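Local atomic coordinates of NDP-rhamnosyltransferase (Saccharopolyspora spinosa, PDB entry 3TSA), a protein that is a glycosyltransferase of the GT-B fold, built from two domains that each hold a parallel beta-sheet flanked by helices. Residues Thr298-Leu310 / Phe359-Thr371. Numbering follows the deposited sequence.
Sequences TAFTATRLGIPQL and FAAAAIKLSDEIT. Unlike the reference sequence in segment 359-371: Ala361 (reference Ser).
Arg304 and Gly306 bring the C-terminal end of helix 298-304 onto the side of helix 359-371. The two helix axes run nearly perpendicular, at 101°, and approach to 8.8 Å. The chain then turns along helix 359-371, with Gly306 beside Ile364 and Pro308 beside Ala360. Gly306 has positive phi and closes the first helix with a Schellman motif. Its N bonds to Thr303 O, and Ile307 N bonds to Ala302 O. Ile364 CD1 packs tightly, 3.5 Å from Gly306 CA. Ala363 CB lies against the Gly306 carbonyl.

Ser367 OG donates to Arg304 O at 2.7 Å and so ties the helix end to its neighbour. It comes from above the carbonyl plane, 42° out of it. OG stands anti to the Ser367 backbone N (chi1 176°), which turns it to this carbonyl.

These elements belong to the C-terminal Rossmann-like domain of a GT-B glycosyltransferase. Helix 296-304 and the turn link the parallel strands 289-292 and 309-311 in a beta-alpha-beta crossover. Helix 359-371 lies alongside the turn, which runs along it in the opposite direction.

Arg304 bends at chi2 and runs past Ile370, its CD 3.8 Å from Ile370 CG2. Thr371 CG2 sits over the centre of one face of the Arg304 guanidinium, 3.6 Å above the plane. Thr303 splits its branches. Thr303 CG2 presses on Leu366 CB at 3.5 Å, while Thr303 OG1 donates to Ala299 O and is also hydrogen-bonded to Tyr321 OH. At the far end, the Pro308 ring lies on Phe359 CB, 3.9 Å from Pro308 CB, and Val353 of helix 343-354 also touches this proline.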
loop_
_atom_site.group_PDB
_atom_site.type_symbol
_atom_site.label_atom_id
_atom_site.label_comp_id
_atom_site.label_asym_id
_atom_site.label_seq_id
_atom_site.Cartn_x
_atom_site.Cartn_y
_atom_site.Cartn_z
ATOM N N THR A 298 -15.944 3.192 -7.279
ATOM C CA THR A 298 -16.961 4.086 -6.666
ATOM C C THR A 298 -18.191 3.250 -6.336
ATOM O O THR A 298 -18.707 3.289 -5.186
ATOM C CB THR A 298 -17.254 5.242 -7.566
ATOM O OG1 THR A 298 -16.061 6.091 -7.635
ATOM C CG2 THR A 298 -18.504 6.031 -7.026
ATOM N N ALA A 299 -18.648 2.479 -7.326
ATOM C CA ALA A 299 -19.951 1.762 -7.154
ATOM C C ALA A 299 -19.853 0.622 -6.144
ATOM O O ALA A 299 -20.780 0.427 -5.344
ATOM C CB ALA A 299 -20.452 1.258 -8.511
ATOM N N PHE A 300 -18.768 -0.154 -6.188
ATOM C CA PHE A 300 -18.650 -1.253 -5.263
ATOM C C PHE A 300 -18.395 -0.724 -3.845
ATOM O O PHE A 300 -18.809 -1.357 -2.870
ATOM C CB PHE A 300 -17.547 -2.239 -5.706
ATOM C CG PHE A 300 -17.939 -3.140 -6.838
ATOM C CD1 PHE A 300 -19.115 -2.972 -7.597
ATOM C CD2 PHE A 300 -17.093 -4.159 -7.171
ATOM C CE1 PHE A 300 -19.427 -3.895 -8.690
ATOM C CE2 PHE A 300 -17.420 -5.075 -8.171
ATOM C CZ PHE A 300 -18.570 -4.902 -8.961
ATOM N N THR A 301 -17.750 0.446 -3.713
ATOM C CA THR A 301 -17.547 1.007 -2.380
ATOM C C THR A 301 -18.912 1.411 -1.844
ATOM O O THR A 301 -19.232 1.122 -0.688
ATOM C CB THR A 301 -16.600 2.206 -2.404
ATOM O OG1 THR A 301 -15.291 1.754 -2.743
ATOM C CG2 THR A 301 -16.546 2.928 -1.084
ATOM N N ALA A 302 -19.716 2.117 -2.682
ATOM C CA ALA A 302 -21.055 2.474 -2.283
ATOM C C ALA A 302 -21.847 1.185 -1.900
ATOM O O ALA A 302 -22.485 1.159 -0.827
ATOM C CB ALA A 302 -21.781 3.295 -3.365
ATOM N N THR A 303 -21.783 0.163 -2.750
ATOM C CA THR A 303 -22.651 -1.037 -2.588
ATOM C C THR A 303 -22.212 -1.758 -1.287
ATOM O O THR A 303 -23.061 -2.086 -0.430
ATOM C CB THR A 303 -22.519 -1.924 -3.806
ATOM O OG1 THR A 303 -23.126 -1.207 -4.859
ATOM C CG2 THR A 303 -23.339 -3.218 -3.616
ATOM N N ARG A 304 -20.900 -1.865 -1.094
ATOM C CA ARG A 304 -20.330 -2.453 0.157
ATOM C C ARG A 304 -20.872 -1.799 1.436
ATOM O O ARG A 304 -21.158 -2.472 2.454
ATOM C CB ARG A 304 -18.771 -2.462 0.094
ATOM C CG ARG A 304 -18.110 -2.919 1.372
ATOM C CD ARG A 304 -18.469 -4.347 1.823
ATOM N NE ARG A 304 -17.833 -4.628 3.118
ATOM C CZ ARG A 304 -18.362 -4.338 4.304
ATOM N NH1 ARG A 304 -19.571 -3.766 4.398
ATOM N NH2 ARG A 304 -17.666 -4.629 5.411
ATOM N N LEU A 305 -21.070 -0.476 1.393
ATOM C CA LEU A 305 -21.473 0.305 2.517
ATOM C C LEU A 305 -23.022 0.468 2.610
ATOM O O LEU A 305 -23.541 1.209 3.456
ATOM C CB LEU A 305 -20.716 1.657 2.465
ATOM C CG LEU A 305 -19.205 1.688 2.683
ATOM C CD1 LEU A 305 -18.706 3.151 2.555
ATOM C CD2 LEU A 305 -18.974 1.075 4.067
ATOM N N GLY A 306 -23.748 -0.136 1.680
ATOM C CA GLY A 306 -25.234 -0.171 1.655
ATOM C C GLY A 306 -25.830 1.171 1.178
ATOM O O GLY A 306 -26.947 1.500 1.539
ATOM N N ILE A 307 -25.099 1.895 0.322
ATOM C CA ILE A 307 -25.498 3.241 -0.135
ATOM C C ILE A 307 -26.049 3.123 -1.581
ATOM O O ILE A 307 -25.352 2.671 -2.483
ATOM C CB ILE A 307 -24.324 4.182 -0.133
ATOM C CG1 ILE A 307 -23.565 4.267 1.219
ATOM C CG2 ILE A 307 -24.803 5.637 -0.519
ATOM C CD1 ILE A 307 -24.471 4.560 2.373
ATOM N N PRO A 308 -27.308 3.523 -1.768
ATOM C CA PRO A 308 -27.830 3.397 -3.136
ATOM C C PRO A 308 -27.186 4.389 -4.090
ATOM O O PRO A 308 -26.591 5.382 -3.692
ATOM C CB PRO A 308 -29.318 3.673 -3.014
ATOM C CG PRO A 308 -29.500 4.424 -1.780
ATOM C CD PRO A 308 -28.313 4.043 -0.830
ATOM N N GLN A 309 -27.329 4.106 -5.390
ATOM C CA GLN A 309 -26.667 4.881 -6.407
ATOM C C GLN A 309 -27.617 5.274 -7.505
ATOM O O GLN A 309 -28.525 4.544 -7.874
ATOM C CB GLN A 309 -25.471 4.135 -7.059
ATOM C CG GLN A 309 -24.431 3.684 -6.017
ATOM C CD GLN A 309 -24.199 2.209 -6.066
ATOM O OE1 GLN A 309 -24.436 1.493 -5.087
ATOM N NE2 GLN A 309 -23.775 1.730 -7.209
ATOM N N LEU A 310 -27.367 6.470 -8.001
ATOM C CA LEU A 310 -28.012 6.935 -9.252
ATOM C C LEU A 310 -26.867 6.871 -10.295
ATOM O O LEU A 310 -25.883 7.571 -10.138
ATOM C CB LEU A 310 -28.398 8.359 -9.021
ATOM C CG LEU A 310 -29.597 8.907 -9.817
ATOM C CD1 LEU A 310 -29.917 10.393 -9.650
ATOM C CD2 LEU A 310 -29.825 8.377 -11.143
ATOM N N PHE A 359 -34.549 1.742 -1.144
ATOM C CA PHE A 359 -33.358 1.689 -1.976
ATOM C C PHE A 359 -32.135 1.278 -1.136
ATOM O O PHE A 359 -31.390 0.386 -1.538
ATOM C CB PHE A 359 -33.115 3.028 -2.649
ATOM C CG PHE A 359 -34.052 3.303 -3.800
ATOM C CD1 PHE A 359 -33.758 2.818 -5.062
ATOM C CD2 PHE A 359 -35.260 4.017 -3.575
ATOM C CE1 PHE A 359 -34.644 3.013 -6.117
ATOM C CE2 PHE A 359 -36.119 4.335 -4.669
ATOM C CZ PHE A 359 -35.814 3.795 -5.925
ATOM N N ALA A 360 -31.975 1.896 0.052
ATOM C CA ALA A 360 -30.875 1.605 0.921
ATOM C C ALA A 360 -31.017 0.137 1.362
ATOM O O ALA A 360 -30.002 -0.570 1.473
ATOM C CB ALA A 360 -30.914 2.517 2.171
ATOM N N ALA A 361 -32.244 -0.296 1.613
ATOM C CA ALA A 361 -32.467 -1.708 2.073
ATOM C C ALA A 361 -32.010 -2.716 1.021
ATOM O O ALA A 361 -31.372 -3.709 1.332
ATOM C CB ALA A 361 -33.900 -1.950 2.411
ATOM N N ALA A 362 -32.348 -2.440 -0.243
ATOM C CA ALA A 362 -31.879 -3.242 -1.385
ATOM C C ALA A 362 -30.381 -3.177 -1.533
ATOM O O ALA A 362 -29.756 -4.181 -1.853
ATOM C CB ALA A 362 -32.571 -2.728 -2.700
ATOM N N ALA A 363 -29.773 -1.992 -1.308
ATOM C CA ALA A 363 -28.315 -1.929 -1.387
ATOM C C ALA A 363 -27.654 -2.772 -0.254
ATOM O O ALA A 363 -26.591 -3.353 -0.478
ATOM C CB ALA A 363 -27.811 -0.509 -1.302
ATOM N N ILE A 364 -28.277 -2.815 0.939
ATOM C CA ILE A 364 -27.756 -3.653 2.019
ATOM C C ILE A 364 -27.826 -5.159 1.636
ATOM O O ILE A 364 -26.915 -5.949 1.967
ATOM C CB ILE A 364 -28.462 -3.344 3.329
ATOM C CG1 ILE A 364 -28.046 -1.928 3.845
ATOM C CG2 ILE A 364 -28.122 -4.471 4.406
ATOM C CD1 ILE A 364 -26.659 -1.818 4.413
ATOM N N LYS A 365 -28.888 -5.567 0.952
ATOM C CA LYS A 365 -28.897 -6.969 0.420
ATOM C C LYS A 365 -27.679 -7.294 -0.452
ATOM O O LYS A 365 -27.022 -8.348 -0.345
ATOM C CB LYS A 365 -30.255 -7.304 -0.295
ATOM C CG LYS A 365 -31.413 -7.309 0.710
ATOM C CD LYS A 365 -31.314 -8.509 1.644
ATOM C CE LYS A 365 -32.458 -8.546 2.590
ATOM N NZ LYS A 365 -32.461 -9.908 3.067
ATOM N N LEU A 366 -27.321 -6.352 -1.332
ATOM C CA LEU A 366 -26.159 -6.535 -2.168
ATOM C C LEU A 366 -24.875 -6.538 -1.304
ATOM O O LEU A 366 -23.937 -7.297 -1.579
ATOM C CB LEU A 366 -26.076 -5.405 -3.223
ATOM C CG LEU A 366 -27.232 -5.452 -4.256
ATOM C CD1 LEU A 366 -27.193 -4.147 -5.126
ATOM C CD2 LEU A 366 -27.093 -6.558 -5.245
ATOM N N SER A 367 -24.858 -5.675 -0.285
ATOM C CA SER A 367 -23.678 -5.551 0.564
ATOM C C SER A 367 -23.476 -6.951 1.251
ATOM O O SER A 367 -22.380 -7.490 1.461
ATOM C CB SER A 367 -23.930 -4.516 1.608
ATOM O OG SER A 367 -22.767 -4.579 2.374
ATOM N N ASP A 368 -24.577 -7.578 1.583
ATOM C CA ASP A 368 -24.508 -8.944 2.187
ATOM C C ASP A 368 -23.939 -10.024 1.242
ATOM O O ASP A 368 -23.293 -10.986 1.756
ATOM C CB ASP A 368 -25.885 -9.397 2.696
ATOM C CG ASP A 368 -26.430 -8.568 3.862
ATOM O OD1 ASP A 368 -25.732 -7.753 4.502
ATOM O OD2 ASP A 368 -27.599 -8.774 4.222
ATOM N N GLU A 369 -24.158 -9.899 -0.064
ATOM C CA GLU A 369 -23.523 -10.793 -1.029
ATOM C C GLU A 369 -22.009 -10.595 -1.004
ATOM O O GLU A 369 -21.261 -11.564 -1.068
ATOM C CB GLU A 369 -24.044 -10.526 -2.440
ATOM C CG GLU A 369 -25.479 -10.964 -2.643
ATOM C CD GLU A 369 -25.821 -10.815 -4.126
ATOM O OE1 GLU A 369 -25.254 -11.545 -4.950
ATOM O OE2 GLU A 369 -26.638 -9.928 -4.419
ATOM N N ILE A 370 -21.570 -9.341 -0.890
ATOM C CA ILE A 370 -20.159 -9.029 -0.794
ATOM C C ILE A 370 -19.550 -9.626 0.478
ATOM O O ILE A 370 -18.519 -10.322 0.407
ATOM C CB ILE A 370 -19.900 -7.507 -0.853
ATOM C CG1 ILE A 370 -20.292 -6.980 -2.254
ATOM C CG2 ILE A 370 -18.425 -7.210 -0.633
ATOM C CD1 ILE A 370 -20.239 -5.414 -2.369
ATOM N N THR A 371 -20.170 -9.366 1.587
ATOM C CA THR A 371 -19.532 -9.823 2.818
ATOM C C THR A 371 -19.636 -11.351 3.012
ATOM O O THR A 371 -19.005 -11.882 3.923
ATOM C CB THR A 371 -20.074 -9.116 4.039
ATOM O OG1 THR A 371 -21.489 -9.359 4.160
ATOM C CG2 THR A 371 -19.791 -7.644 4.011
#